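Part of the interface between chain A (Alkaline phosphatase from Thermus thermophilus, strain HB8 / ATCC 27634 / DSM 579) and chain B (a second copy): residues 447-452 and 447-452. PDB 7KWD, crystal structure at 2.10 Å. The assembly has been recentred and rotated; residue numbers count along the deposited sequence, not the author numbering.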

# COMPACT_ATOMS: atom_id res chain seq x y z
N LEU A 447 -10.35 24.52 1.90
CA LEU A 447 -10.38 23.24 2.58
C LEU A 447 -9.19 23.05 3.49
O LEU A 447 -8.98 21.95 3.99
N ARG A 448 -8.42 24.11 3.73
CA ARG A 448 -7.14 23.95 4.41
C ARG A 448 -7.26 23.28 5.78
O ARG A 448 -6.33 22.60 6.23
N PHE A 449 -8.40 23.43 6.46
CA PHE A 449 -8.53 22.88 7.80
C PHE A 449 -9.23 21.53 7.83
O PHE A 449 -9.52 21.01 8.92
N VAL A 450 -9.46 20.91 6.68
CA VAL A 450 -10.08 19.59 6.63
C VAL A 450 -9.04 18.51 6.92
O VAL A 450 -8.06 18.38 6.18
N ASN A 451 -9.26 17.73 7.97
CA ASN A 451 -8.36 16.64 8.36
C ASN A 451 -9.10 15.33 8.16
O ASN A 451 -9.97 15.00 8.97
N LEU A 452 -8.75 14.59 7.10
CA LEU A 452 -9.52 13.40 6.75
C LEU A 452 -9.17 12.21 7.64
O LEU A 452 -10.05 11.57 8.23
N LEU B 447 -2.81 19.33 18.31
CA LEU B 447 -2.40 19.14 16.93
C LEU B 447 -3.58 19.12 15.98
O LEU B 447 -3.42 18.73 14.81
N ARG B 448 -4.76 19.53 16.44
CA ARG B 448 -5.95 19.34 15.62
C ARG B 448 -5.81 20.01 14.25
O ARG B 448 -6.37 19.51 13.26
N PHE B 449 -5.01 21.06 14.14
CA PHE B 449 -4.86 21.79 12.88
C PHE B 449 -3.63 21.38 12.07
O PHE B 449 -3.30 22.04 11.08
N VAL B 450 -2.97 20.29 12.43
CA VAL B 450 -1.82 19.82 11.65
C VAL B 450 -2.33 18.97 10.49
O VAL B 450 -3.01 17.96 10.70
N ASN B 451 -2.03 19.39 9.27
CA ASN B 451 -2.40 18.65 8.06
C ASN B 451 -1.12 18.12 7.42
O ASN B 451 -0.37 18.88 6.82
N LEU B 452 -0.89 16.81 7.50
CA LEU B 452 0.41 16.30 7.06
C LEU B 452 0.49 16.16 5.54
O LEU B 452 1.33 16.80 4.92

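The two copies meet through equivalent residues of an irregular segment, each folded into a type I beta turn from L447 to V450 that is closed by a hydrogen bond from V450 N to L447 O (2.9 Å in both chains). F449 and N451 lie nearest their own counterparts across the contact, with CA–CA separations of 6.4 Å for F449(A)–F449(B) and 6.3 Å for N451(A)–N451(B).

Polar contacts centre on the asparagines, whose CA-to-CB bonds alone point toward the opposing stretch and which account for about half of the 262 Å² buried. N451(A), in the m rotamer (chi1 −88°), reaches past its counterpart to the backbone of the other turn, where its ND2 donates a hydrogen bond to V450(B) O at 2.9 Å. The same ND2 lies 3.6 Å from R448(B) O and is not hydrogen-bonded to it. N451(B), with chi1 off-well at −101°, follows a similar path, but its modelled amide places OD1 2.9 Å from V450(A) O. Two acceptors face each other there, so the hydrogen bond is not repeated in the reciprocal position. Between the two amides, N451(A) OD1 and N451(B) ND2 are only 2.2 Å apart, a clash in the model that cannot be read as a bond.

The aromatic contribution comes from F449(A) and F449(B), both m at chi1, whose CA-to-CB bonds run sideways. Their rings form an oblique pair, with centroids 5.8 Å apart and planes inclined by 39°, lying together to one side of the asparagine contact, and both residues remain exposed in the assembly.

The aliphatic side chains contribute little directly. V450(A) and V450(B), both t, direct CB away from the partner and present their carbonyls instead. L447 and L452 are buried in both chains, with side chains out of contact with the other stretch.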

# COMPACT_ATOMS: atom_id res chain seq x y z
CB LEU A 447 -10.43 22.12 1.55
CG LEU A 447 -11.70 22.10 0.72
CD1 LEU A 447 -11.63 21.01 -0.29
CD2 LEU A 447 -12.93 21.93 1.61
CB ARG A 448 -6.46 25.32 4.56
CG ARG A 448 -7.22 26.27 5.47
CD ARG A 448 -6.55 27.66 5.60
NE ARG A 448 -5.09 27.64 5.67
CZ ARG A 448 -4.34 28.57 6.28
NH1 ARG A 448 -4.92 29.60 6.89
NH2 ARG A 448 -3.02 28.47 6.27
CB PHE A 449 -9.23 23.89 8.70
CG PHE A 449 -8.44 25.16 8.90
CD1 PHE A 449 -7.03 25.14 8.86
CD2 PHE A 449 -9.08 26.37 9.11
CE1 PHE A 449 -6.29 26.30 9.03
CE2 PHE A 449 -8.35 27.55 9.29
CZ PHE A 449 -6.95 27.51 9.24
CB VAL A 450 -10.76 19.36 5.27
CG1 VAL A 450 -11.33 17.94 5.23
CG2 VAL A 450 -11.81 20.40 5.04
CB ASN A 451 -7.95 16.75 9.83
CG ASN A 451 -6.73 17.59 10.02
OD1 ASN A 451 -6.69 18.75 9.59
ND2 ASN A 451 -5.72 17.04 10.72
CB LEU A 452 -9.29 13.01 5.30
CG LEU A 452 -9.89 14.02 4.33
CD1 LEU A 452 -9.47 13.79 2.94
CD2 LEU A 452 -11.40 13.98 4.42
CB LEU B 447 -1.59 17.83 16.77
CG LEU B 447 -0.41 17.71 17.72
CD1 LEU B 447 0.26 16.40 17.60
CD2 LEU B 447 0.59 18.80 17.46
CB ARG B 448 -7.16 19.85 16.42
CG ARG B 448 -7.56 21.27 16.16
CD ARG B 448 -8.73 21.69 17.07
NE ARG B 448 -9.99 21.08 16.65
CZ ARG B 448 -11.19 21.65 16.77
NH1 ARG B 448 -11.31 22.86 17.31
NH2 ARG B 448 -12.27 21.00 16.36
CB PHE B 449 -4.83 23.29 13.17
CG PHE B 449 -6.08 23.80 13.81
CD1 PHE B 449 -7.33 23.34 13.38
CD2 PHE B 449 -6.02 24.71 14.85
CE1 PHE B 449 -8.49 23.79 13.98
CE2 PHE B 449 -7.17 25.18 15.45
CZ PHE B 449 -8.42 24.71 15.01
CB VAL B 450 -0.85 19.03 12.55
CG1 VAL B 450 0.29 18.42 11.70
CG2 VAL B 450 -0.33 19.92 13.69
CB ASN B 451 -3.14 19.56 7.08
CG ASN B 451 -4.64 19.35 7.10
OD1 ASN B 451 -5.24 18.88 6.13
ND2 ASN B 451 -5.27 19.73 8.22
CB LEU B 452 0.69 14.96 7.74
CG LEU B 452 1.00 15.13 9.22
CD1 LEU B 452 0.75 13.83 9.99
CD2 LEU B 452 2.41 15.57 9.43